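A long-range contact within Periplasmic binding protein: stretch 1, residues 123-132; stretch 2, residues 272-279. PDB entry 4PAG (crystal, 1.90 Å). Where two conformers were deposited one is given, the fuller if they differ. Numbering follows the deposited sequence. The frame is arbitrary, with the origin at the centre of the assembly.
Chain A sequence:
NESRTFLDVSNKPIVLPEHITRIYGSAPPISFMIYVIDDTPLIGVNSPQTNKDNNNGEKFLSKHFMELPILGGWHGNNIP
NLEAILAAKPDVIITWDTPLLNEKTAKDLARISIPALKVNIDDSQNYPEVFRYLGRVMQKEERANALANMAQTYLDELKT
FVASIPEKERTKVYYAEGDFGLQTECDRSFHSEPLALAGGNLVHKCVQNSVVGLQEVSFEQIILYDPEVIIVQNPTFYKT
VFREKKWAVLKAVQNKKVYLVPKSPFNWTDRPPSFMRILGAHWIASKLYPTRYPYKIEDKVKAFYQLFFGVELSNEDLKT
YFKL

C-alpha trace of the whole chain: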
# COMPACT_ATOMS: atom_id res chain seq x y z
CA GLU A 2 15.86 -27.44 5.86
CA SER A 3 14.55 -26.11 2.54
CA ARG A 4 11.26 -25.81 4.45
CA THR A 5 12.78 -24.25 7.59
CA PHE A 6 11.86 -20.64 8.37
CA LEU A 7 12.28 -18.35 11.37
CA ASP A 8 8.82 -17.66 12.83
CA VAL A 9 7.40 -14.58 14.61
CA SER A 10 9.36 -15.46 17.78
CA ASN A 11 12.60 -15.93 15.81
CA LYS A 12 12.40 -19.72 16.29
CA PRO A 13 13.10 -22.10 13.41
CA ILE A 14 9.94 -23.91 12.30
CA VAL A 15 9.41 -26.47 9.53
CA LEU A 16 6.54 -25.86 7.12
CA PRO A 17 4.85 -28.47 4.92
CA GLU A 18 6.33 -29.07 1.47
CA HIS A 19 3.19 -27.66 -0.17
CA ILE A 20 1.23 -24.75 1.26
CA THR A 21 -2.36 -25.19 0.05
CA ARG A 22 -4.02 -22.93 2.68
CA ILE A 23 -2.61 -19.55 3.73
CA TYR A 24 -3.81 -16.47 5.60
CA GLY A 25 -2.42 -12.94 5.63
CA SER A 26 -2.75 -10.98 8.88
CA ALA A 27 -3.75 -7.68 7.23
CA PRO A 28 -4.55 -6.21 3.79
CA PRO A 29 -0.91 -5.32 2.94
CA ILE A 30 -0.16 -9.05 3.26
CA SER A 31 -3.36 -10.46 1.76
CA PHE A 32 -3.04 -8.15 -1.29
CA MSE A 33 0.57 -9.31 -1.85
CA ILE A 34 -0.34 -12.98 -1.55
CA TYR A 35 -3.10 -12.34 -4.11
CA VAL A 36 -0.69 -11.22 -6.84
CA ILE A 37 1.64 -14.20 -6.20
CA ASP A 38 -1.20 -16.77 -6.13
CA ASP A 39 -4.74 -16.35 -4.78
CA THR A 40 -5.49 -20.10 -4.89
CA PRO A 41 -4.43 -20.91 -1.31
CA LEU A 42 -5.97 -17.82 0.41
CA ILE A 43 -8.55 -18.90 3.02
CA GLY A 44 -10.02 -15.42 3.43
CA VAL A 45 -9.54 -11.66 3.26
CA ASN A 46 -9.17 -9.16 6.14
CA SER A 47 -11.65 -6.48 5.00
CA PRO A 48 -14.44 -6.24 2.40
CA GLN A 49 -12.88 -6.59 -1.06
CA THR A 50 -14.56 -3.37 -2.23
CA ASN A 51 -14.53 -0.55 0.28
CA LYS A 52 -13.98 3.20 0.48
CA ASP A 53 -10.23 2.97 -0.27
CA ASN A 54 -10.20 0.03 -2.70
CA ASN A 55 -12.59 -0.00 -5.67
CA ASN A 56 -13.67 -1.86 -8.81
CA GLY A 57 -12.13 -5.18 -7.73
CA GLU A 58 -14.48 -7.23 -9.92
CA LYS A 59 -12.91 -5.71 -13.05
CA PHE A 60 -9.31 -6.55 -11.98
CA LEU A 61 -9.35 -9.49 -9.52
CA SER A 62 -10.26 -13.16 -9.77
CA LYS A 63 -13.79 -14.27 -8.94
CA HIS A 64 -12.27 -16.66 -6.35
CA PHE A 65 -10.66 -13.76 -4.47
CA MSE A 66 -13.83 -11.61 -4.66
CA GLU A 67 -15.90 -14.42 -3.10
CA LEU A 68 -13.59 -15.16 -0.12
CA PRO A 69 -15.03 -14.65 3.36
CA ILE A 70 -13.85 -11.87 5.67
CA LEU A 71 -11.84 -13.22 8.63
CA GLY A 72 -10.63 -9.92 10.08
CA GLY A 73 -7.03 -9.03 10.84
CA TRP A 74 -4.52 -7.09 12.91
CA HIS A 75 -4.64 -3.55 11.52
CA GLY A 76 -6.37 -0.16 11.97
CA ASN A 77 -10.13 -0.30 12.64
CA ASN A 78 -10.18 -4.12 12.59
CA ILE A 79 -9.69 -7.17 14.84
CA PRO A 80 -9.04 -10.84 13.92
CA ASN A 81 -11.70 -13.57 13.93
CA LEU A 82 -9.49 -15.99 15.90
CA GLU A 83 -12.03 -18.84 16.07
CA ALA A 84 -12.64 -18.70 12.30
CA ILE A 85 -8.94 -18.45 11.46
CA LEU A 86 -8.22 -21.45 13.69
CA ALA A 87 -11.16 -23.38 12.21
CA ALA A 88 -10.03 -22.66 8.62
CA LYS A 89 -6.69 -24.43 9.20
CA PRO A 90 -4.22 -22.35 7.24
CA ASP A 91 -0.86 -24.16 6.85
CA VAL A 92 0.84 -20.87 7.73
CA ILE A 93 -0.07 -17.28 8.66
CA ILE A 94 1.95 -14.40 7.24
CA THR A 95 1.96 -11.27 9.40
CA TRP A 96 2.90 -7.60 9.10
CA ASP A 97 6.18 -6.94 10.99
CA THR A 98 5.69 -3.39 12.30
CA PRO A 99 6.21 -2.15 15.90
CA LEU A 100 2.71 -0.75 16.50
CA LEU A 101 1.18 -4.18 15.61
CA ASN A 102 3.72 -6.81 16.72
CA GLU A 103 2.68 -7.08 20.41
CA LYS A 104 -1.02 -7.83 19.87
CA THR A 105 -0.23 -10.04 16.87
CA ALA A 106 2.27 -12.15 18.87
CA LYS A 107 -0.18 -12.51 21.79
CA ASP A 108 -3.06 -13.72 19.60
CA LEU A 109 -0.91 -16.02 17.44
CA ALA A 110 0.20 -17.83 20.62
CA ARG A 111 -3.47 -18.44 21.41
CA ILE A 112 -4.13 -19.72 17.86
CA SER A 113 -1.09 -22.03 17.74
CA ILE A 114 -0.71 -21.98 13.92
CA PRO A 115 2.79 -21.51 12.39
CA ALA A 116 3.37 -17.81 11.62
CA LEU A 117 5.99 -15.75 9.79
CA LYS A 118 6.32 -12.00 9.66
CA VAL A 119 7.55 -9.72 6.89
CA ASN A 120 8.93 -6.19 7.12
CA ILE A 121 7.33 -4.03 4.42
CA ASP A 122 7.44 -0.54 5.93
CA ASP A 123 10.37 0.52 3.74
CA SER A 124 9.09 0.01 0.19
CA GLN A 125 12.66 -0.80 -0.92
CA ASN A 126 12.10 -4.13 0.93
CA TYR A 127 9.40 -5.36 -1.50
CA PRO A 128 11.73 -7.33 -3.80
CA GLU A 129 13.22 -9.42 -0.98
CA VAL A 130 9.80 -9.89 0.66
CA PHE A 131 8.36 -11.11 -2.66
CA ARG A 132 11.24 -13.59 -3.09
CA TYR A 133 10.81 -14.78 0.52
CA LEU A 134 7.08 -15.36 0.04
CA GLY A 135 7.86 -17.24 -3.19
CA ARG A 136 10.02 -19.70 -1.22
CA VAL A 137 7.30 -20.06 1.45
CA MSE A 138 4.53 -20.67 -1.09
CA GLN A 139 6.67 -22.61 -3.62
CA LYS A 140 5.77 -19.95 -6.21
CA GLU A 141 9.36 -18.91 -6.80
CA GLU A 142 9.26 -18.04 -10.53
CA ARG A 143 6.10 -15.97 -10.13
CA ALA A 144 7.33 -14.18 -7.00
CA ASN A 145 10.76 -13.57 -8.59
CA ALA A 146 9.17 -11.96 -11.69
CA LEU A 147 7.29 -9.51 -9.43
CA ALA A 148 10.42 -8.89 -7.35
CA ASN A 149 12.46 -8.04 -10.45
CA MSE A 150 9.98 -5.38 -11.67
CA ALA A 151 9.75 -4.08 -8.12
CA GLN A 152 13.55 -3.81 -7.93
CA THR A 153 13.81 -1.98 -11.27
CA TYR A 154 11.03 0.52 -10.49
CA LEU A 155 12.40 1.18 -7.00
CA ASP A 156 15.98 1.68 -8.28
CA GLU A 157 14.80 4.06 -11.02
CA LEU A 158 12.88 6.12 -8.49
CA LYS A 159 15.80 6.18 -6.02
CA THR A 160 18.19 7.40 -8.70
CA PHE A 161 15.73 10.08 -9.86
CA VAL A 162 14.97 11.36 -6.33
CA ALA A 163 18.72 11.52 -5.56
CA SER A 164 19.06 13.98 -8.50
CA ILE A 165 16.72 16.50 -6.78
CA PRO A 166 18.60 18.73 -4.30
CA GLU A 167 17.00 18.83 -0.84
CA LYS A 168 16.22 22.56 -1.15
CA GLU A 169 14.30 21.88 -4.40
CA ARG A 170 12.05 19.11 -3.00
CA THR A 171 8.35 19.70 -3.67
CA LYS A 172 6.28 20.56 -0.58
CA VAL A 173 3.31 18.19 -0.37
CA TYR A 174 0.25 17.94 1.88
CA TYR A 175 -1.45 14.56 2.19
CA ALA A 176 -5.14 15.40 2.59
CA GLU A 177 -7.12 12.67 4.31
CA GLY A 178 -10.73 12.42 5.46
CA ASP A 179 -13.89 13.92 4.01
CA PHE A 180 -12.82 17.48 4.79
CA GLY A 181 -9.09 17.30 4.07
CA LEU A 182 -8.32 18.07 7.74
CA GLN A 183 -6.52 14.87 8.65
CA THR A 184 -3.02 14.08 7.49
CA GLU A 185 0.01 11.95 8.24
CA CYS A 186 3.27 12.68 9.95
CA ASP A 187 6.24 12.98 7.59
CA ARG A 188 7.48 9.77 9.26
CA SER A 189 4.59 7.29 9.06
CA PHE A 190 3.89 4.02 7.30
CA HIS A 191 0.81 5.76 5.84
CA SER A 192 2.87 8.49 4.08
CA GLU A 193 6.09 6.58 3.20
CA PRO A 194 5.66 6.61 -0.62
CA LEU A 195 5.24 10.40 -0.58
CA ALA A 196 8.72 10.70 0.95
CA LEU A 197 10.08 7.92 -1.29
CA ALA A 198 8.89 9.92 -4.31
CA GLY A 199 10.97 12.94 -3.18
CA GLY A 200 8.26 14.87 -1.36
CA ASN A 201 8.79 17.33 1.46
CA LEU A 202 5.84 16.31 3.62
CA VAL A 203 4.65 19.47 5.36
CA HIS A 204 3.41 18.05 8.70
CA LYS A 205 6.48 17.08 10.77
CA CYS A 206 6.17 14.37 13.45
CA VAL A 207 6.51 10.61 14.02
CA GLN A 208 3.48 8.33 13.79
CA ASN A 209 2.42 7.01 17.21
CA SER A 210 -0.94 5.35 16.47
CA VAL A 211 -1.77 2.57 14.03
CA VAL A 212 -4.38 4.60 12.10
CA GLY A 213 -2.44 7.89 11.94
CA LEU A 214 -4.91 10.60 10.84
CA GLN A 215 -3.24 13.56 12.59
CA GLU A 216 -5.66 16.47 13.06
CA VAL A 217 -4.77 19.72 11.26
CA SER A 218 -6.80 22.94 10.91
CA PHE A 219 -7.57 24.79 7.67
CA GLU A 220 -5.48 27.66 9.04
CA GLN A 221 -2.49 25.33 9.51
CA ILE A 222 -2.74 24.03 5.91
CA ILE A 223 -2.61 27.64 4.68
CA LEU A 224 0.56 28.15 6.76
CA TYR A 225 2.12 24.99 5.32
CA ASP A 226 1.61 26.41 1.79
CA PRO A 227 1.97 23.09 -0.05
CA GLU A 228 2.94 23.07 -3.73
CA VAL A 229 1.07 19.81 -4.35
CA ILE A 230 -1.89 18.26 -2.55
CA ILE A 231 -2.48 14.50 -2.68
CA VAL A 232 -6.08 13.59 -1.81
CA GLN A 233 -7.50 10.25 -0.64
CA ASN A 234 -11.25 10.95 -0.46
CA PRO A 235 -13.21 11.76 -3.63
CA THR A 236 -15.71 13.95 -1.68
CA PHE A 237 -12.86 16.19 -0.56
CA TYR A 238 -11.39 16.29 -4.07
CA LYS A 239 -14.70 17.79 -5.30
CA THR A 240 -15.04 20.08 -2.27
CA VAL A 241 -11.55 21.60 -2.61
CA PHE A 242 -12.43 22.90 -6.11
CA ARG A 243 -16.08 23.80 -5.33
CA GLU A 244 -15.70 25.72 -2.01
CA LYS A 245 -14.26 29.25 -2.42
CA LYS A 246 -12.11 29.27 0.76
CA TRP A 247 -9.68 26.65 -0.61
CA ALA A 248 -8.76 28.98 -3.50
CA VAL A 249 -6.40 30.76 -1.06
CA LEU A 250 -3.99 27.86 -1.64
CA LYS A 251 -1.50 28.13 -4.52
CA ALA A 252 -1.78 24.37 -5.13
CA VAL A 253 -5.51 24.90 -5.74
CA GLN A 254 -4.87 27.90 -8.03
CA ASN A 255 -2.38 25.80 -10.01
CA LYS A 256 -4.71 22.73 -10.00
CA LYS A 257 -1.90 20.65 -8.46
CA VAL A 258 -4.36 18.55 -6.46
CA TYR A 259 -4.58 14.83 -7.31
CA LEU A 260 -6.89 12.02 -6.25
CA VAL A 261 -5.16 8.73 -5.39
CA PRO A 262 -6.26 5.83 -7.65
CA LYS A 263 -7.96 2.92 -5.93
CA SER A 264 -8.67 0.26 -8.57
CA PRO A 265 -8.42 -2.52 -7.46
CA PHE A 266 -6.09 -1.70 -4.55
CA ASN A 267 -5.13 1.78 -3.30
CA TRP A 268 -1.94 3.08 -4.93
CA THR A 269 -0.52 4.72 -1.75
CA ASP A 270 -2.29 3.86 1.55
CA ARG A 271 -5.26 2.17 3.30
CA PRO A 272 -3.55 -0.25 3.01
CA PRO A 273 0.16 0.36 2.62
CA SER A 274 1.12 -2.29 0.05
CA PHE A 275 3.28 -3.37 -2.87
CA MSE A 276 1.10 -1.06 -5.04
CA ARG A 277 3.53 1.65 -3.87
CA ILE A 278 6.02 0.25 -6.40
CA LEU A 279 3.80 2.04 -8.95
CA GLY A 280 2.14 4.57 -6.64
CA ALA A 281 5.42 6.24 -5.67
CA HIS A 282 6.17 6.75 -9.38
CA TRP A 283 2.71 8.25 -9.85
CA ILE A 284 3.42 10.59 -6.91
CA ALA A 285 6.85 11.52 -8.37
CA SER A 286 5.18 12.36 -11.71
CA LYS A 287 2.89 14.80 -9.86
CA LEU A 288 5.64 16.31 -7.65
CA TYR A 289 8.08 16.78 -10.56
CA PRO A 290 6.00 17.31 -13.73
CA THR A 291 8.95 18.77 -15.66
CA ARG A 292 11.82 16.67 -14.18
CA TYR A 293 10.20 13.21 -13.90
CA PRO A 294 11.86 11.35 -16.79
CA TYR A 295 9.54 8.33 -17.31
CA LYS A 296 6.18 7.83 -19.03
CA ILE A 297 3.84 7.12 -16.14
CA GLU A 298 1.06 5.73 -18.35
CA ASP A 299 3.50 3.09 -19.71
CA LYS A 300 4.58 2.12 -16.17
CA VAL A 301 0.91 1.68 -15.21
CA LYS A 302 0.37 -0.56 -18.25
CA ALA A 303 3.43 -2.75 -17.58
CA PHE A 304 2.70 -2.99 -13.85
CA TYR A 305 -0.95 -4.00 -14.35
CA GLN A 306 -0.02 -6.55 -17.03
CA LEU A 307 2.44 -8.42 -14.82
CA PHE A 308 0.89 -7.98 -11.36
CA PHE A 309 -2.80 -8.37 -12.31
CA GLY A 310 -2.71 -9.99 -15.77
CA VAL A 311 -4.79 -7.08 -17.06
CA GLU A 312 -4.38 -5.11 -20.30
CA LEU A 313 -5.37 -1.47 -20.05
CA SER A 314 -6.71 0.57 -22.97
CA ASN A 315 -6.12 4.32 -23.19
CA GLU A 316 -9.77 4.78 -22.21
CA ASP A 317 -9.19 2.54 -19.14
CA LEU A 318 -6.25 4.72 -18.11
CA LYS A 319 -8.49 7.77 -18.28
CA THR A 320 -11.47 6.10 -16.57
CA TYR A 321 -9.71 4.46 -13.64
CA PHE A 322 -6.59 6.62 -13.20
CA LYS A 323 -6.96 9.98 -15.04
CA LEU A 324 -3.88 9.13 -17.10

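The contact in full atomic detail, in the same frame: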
# COMPACT_ATOMS: atom_id res chain seq x y z
N ASP A 123 9.53 -0.09 4.77
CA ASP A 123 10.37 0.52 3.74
C ASP A 123 10.03 -0.17 2.43
O ASP A 123 10.23 -1.37 2.30
CB ASP A 123 11.85 0.32 4.08
CG ASP A 123 12.80 1.11 3.17
OD1 ASP A 123 12.40 1.55 2.05
OD2 ASP A 123 13.97 1.27 3.57
N SER A 124 9.51 0.59 1.47
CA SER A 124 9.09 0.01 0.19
C SER A 124 10.25 -0.63 -0.59
O SER A 124 10.03 -1.51 -1.43
CB SER A 124 8.35 1.04 -0.67
OG SER A 124 7.10 1.42 -0.09
N GLN A 125 11.48 -0.20 -0.31
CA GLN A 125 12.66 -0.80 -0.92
C GLN A 125 12.80 -2.29 -0.54
O GLN A 125 13.49 -3.03 -1.22
CB GLN A 125 13.93 -0.03 -0.55
CG GLN A 125 13.85 1.48 -0.79
CD GLN A 125 14.26 1.91 -2.19
OE1 GLN A 125 14.34 3.09 -2.48
NE2 GLN A 125 14.57 0.94 -3.03
N ASN A 126 12.12 -2.71 0.53
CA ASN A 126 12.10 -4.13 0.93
C ASN A 126 11.20 -5.05 0.09
O ASN A 126 11.28 -6.26 0.23
CB ASN A 126 11.67 -4.28 2.40
CG ASN A 126 12.66 -3.70 3.38
OD1 ASN A 126 13.78 -3.32 3.03
ND2 ASN A 126 12.25 -3.64 4.64
N TYR A 127 10.35 -4.50 -0.77
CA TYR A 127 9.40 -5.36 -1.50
C TYR A 127 10.04 -6.49 -2.33
O TYR A 127 9.54 -7.61 -2.29
CB TYR A 127 8.38 -4.54 -2.32
CG TYR A 127 7.24 -4.05 -1.45
CD1 TYR A 127 6.38 -4.96 -0.82
CD2 TYR A 127 7.03 -2.70 -1.22
CE1 TYR A 127 5.34 -4.52 -0.00
CE2 TYR A 127 6.00 -2.26 -0.40
CZ TYR A 127 5.16 -3.17 0.21
OH TYR A 127 4.13 -2.72 1.02
N PRO A 128 11.14 -6.23 -3.04
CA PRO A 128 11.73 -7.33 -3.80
C PRO A 128 12.12 -8.54 -2.93
O PRO A 128 11.74 -9.67 -3.24
CB PRO A 128 12.96 -6.70 -4.46
CG PRO A 128 12.61 -5.24 -4.57
CD PRO A 128 11.82 -4.95 -3.32
N GLU A 129 12.84 -8.31 -1.84
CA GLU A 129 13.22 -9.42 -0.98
C GLU A 129 12.03 -10.10 -0.30
O GLU A 129 12.02 -11.32 -0.13
CB GLU A 129 14.30 -9.01 0.02
CG GLU A 129 15.69 -9.00 -0.60
CD GLU A 129 16.13 -10.37 -1.09
OE1 GLU A 129 16.15 -11.33 -0.28
OE2 GLU A 129 16.46 -10.50 -2.28
N VAL A 130 11.00 -9.33 0.05
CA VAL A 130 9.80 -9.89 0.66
C VAL A 130 9.05 -10.76 -0.35
O VAL A 130 8.60 -11.86 -0.02
CB VAL A 130 8.88 -8.79 1.24
CG1 VAL A 130 7.54 -9.37 1.69
CG2 VAL A 130 9.57 -8.12 2.42
N PHE A 131 8.93 -10.29 -1.59
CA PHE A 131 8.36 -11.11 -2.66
C PHE A 131 9.12 -12.43 -2.84
O PHE A 131 8.51 -13.50 -2.87
CB PHE A 131 8.30 -10.34 -3.98
CG PHE A 131 7.04 -9.55 -4.16
CD1 PHE A 131 5.82 -10.19 -4.31
CD2 PHE A 131 7.07 -8.16 -4.21
CE1 PHE A 131 4.65 -9.47 -4.50
CE2 PHE A 131 5.90 -7.43 -4.38
CZ PHE A 131 4.69 -8.09 -4.53
N ARG A 132 10.44 -12.36 -2.94
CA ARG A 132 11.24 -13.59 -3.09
C ARG A 132 11.05 -14.56 -1.90
O ARG A 132 10.92 -15.77 -2.08
CB ARG A 132 12.72 -13.24 -3.25
CG ARG A 132 13.01 -12.50 -4.54
CD ARG A 132 14.49 -12.31 -4.81
NE ARG A 132 14.65 -11.37 -5.92
CZ ARG A 132 15.03 -10.10 -5.81
NH1 ARG A 132 15.36 -9.56 -4.63
NH2 ARG A 132 15.11 -9.35 -6.91
N PRO A 272 -4.78 -0.02 2.27
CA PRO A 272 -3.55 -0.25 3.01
C PRO A 272 -2.25 0.21 2.34
O PRO A 272 -2.20 0.35 1.12
CB PRO A 272 -3.51 -1.77 3.08
CG PRO A 272 -4.06 -2.18 1.74
CD PRO A 272 -5.11 -1.16 1.40
N PRO A 273 -1.20 0.39 3.15
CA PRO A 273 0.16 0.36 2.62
C PRO A 273 0.34 -1.00 1.95
O PRO A 273 -0.11 -2.01 2.49
CB PRO A 273 1.05 0.45 3.86
CG PRO A 273 0.16 0.82 4.98
CD PRO A 273 -1.23 0.43 4.62
N SER A 274 0.92 -1.03 0.76
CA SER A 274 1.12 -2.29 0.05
C SER A 274 2.13 -2.16 -1.07
O SER A 274 2.62 -1.06 -1.38
CB SER A 274 -0.21 -2.80 -0.53
OG SER A 274 -0.52 -2.12 -1.75
N PHE A 275 2.43 -3.30 -1.68
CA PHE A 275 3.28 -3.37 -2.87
C PHE A 275 2.83 -2.44 -4.01
O PHE A 275 3.63 -2.14 -4.90
CB PHE A 275 3.31 -4.81 -3.38
CG PHE A 275 2.06 -5.20 -4.09
CD1 PHE A 275 0.98 -5.70 -3.39
CD2 PHE A 275 1.94 -5.01 -5.46
CE1 PHE A 275 -0.20 -6.03 -4.06
CE2 PHE A 275 0.77 -5.33 -6.12
CZ PHE A 275 -0.30 -5.84 -5.42
N MSE A 276 1.58 -2.01 -4.02
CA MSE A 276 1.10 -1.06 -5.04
C MSE A 276 1.95 0.20 -5.07
O MSE A 276 1.99 0.90 -6.09
CB MSE A 276 -0.34 -0.62 -4.78
CG MSE A 276 -1.38 -1.73 -4.88
SE MSE A 276 -1.51 -2.50 -6.69
CE MSE A 276 -2.25 -0.93 -7.65
N ARG A 277 2.63 0.49 -3.96
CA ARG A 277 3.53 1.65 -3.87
C ARG A 277 4.69 1.61 -4.86
O ARG A 277 5.24 2.67 -5.21
CB ARG A 277 4.07 1.78 -2.45
CG ARG A 277 3.01 2.23 -1.47
CD ARG A 277 3.40 2.00 -0.02
NE ARG A 277 2.47 2.74 0.83
CZ ARG A 277 2.61 2.97 2.13
NH1 ARG A 277 3.65 2.50 2.81
NH2 ARG A 277 1.67 3.69 2.75
N ILE A 278 5.06 0.41 -5.30
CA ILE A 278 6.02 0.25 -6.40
C ILE A 278 5.63 1.15 -7.59
O ILE A 278 6.48 1.79 -8.19
CB ILE A 278 6.09 -1.23 -6.82
CG1 ILE A 278 6.78 -2.03 -5.72
CG2 ILE A 278 6.84 -1.39 -8.14
CD1 ILE A 278 6.41 -3.50 -5.72
N LEU A 279 4.33 1.18 -7.90
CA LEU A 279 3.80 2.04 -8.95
C LEU A 279 3.36 3.39 -8.39
O LEU A 279 3.61 4.44 -8.99
CB LEU A 279 2.61 1.36 -9.63
CG LEU A 279 1.87 2.16 -10.69
CD1 LEU A 279 2.75 2.40 -11.89
CD2 LEU A 279 0.60 1.43 -11.10
O HOH W 1 5.65 0.38 1.98

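Segments far apart in sequence are often held together by the packing of a few side chains against a turn of backbone, without any direct hydrogen bond between them. The contact between residues 123-132 and 272-279 of this periplasmic binding protein is a compact example: the touching residues are at least 144 positions apart, and only 285 Å² of surface, both sides summed, is buried between them.

Along the second stretch, Pro-272, which follows a cis peptide bond, lies out of reach, and Pro-273 barely takes part. The contact begins in earnest at Ser-274, although its CA-to-CB bond points away from the first stretch. What it offers is backbone: the hydroxyl OH of Tyr-127 lies 2.9 Å from Ser-274 C. The same OH is 3.2 Å from Phe-275 N, but the angle is poor and no hydrogen bond results, a reminder that proximity of polar atoms is not sufficient. The serine side chain serves its own stretch instead. Its OG accepts from Met-276 N at 3.1 Å, capping the type I turn from Ser-274 to Arg-277, which is also closed by a 3.0 Å hydrogen bond from Arg-277 N to Ser-274 O.

This turn sets Phe-275 against two aromatic residues one helical turn apart. Its CA sits over the face of the Tyr-127 ring, 3.7 Å from the centroid of the six ring atoms and 15° off the normal, a CH-pi contact. Its CB meets Phe-131 CZ at 3.7 Å, while the end of its side chain leads away from the first stretch. The two phenylalanine rings nevertheless form an offset edge-to-face pair, with the edge of Phe-131 toward the face of Phe-275 and the planes at 77°.

The selenomethionine at Met-276 points away and makes no contact. Arg-277 turns back toward the first stretch, and its CD comes within 3.7 Å of Ser-124 OG. The polar link here is indirect: water 1 donates to Ser-124 OG at 2.7 Å and accepts from Arg-277 NH1 at 3.0 Å, bridging two groups that do not bond to each other.

Ile-278 completes the apolar packing. Its CB sets off sideways, but the side chain's end comes nearer, bringing CD1 to 4.1 Å from Tyr-127 CB and 4.2 Å from Phe-131 CE2, the latter approach being at the edge of the phenylalanine ring. Leu-279 is beyond reach. The contact thus combines aromatic and aliphatic packing with a single bridging water.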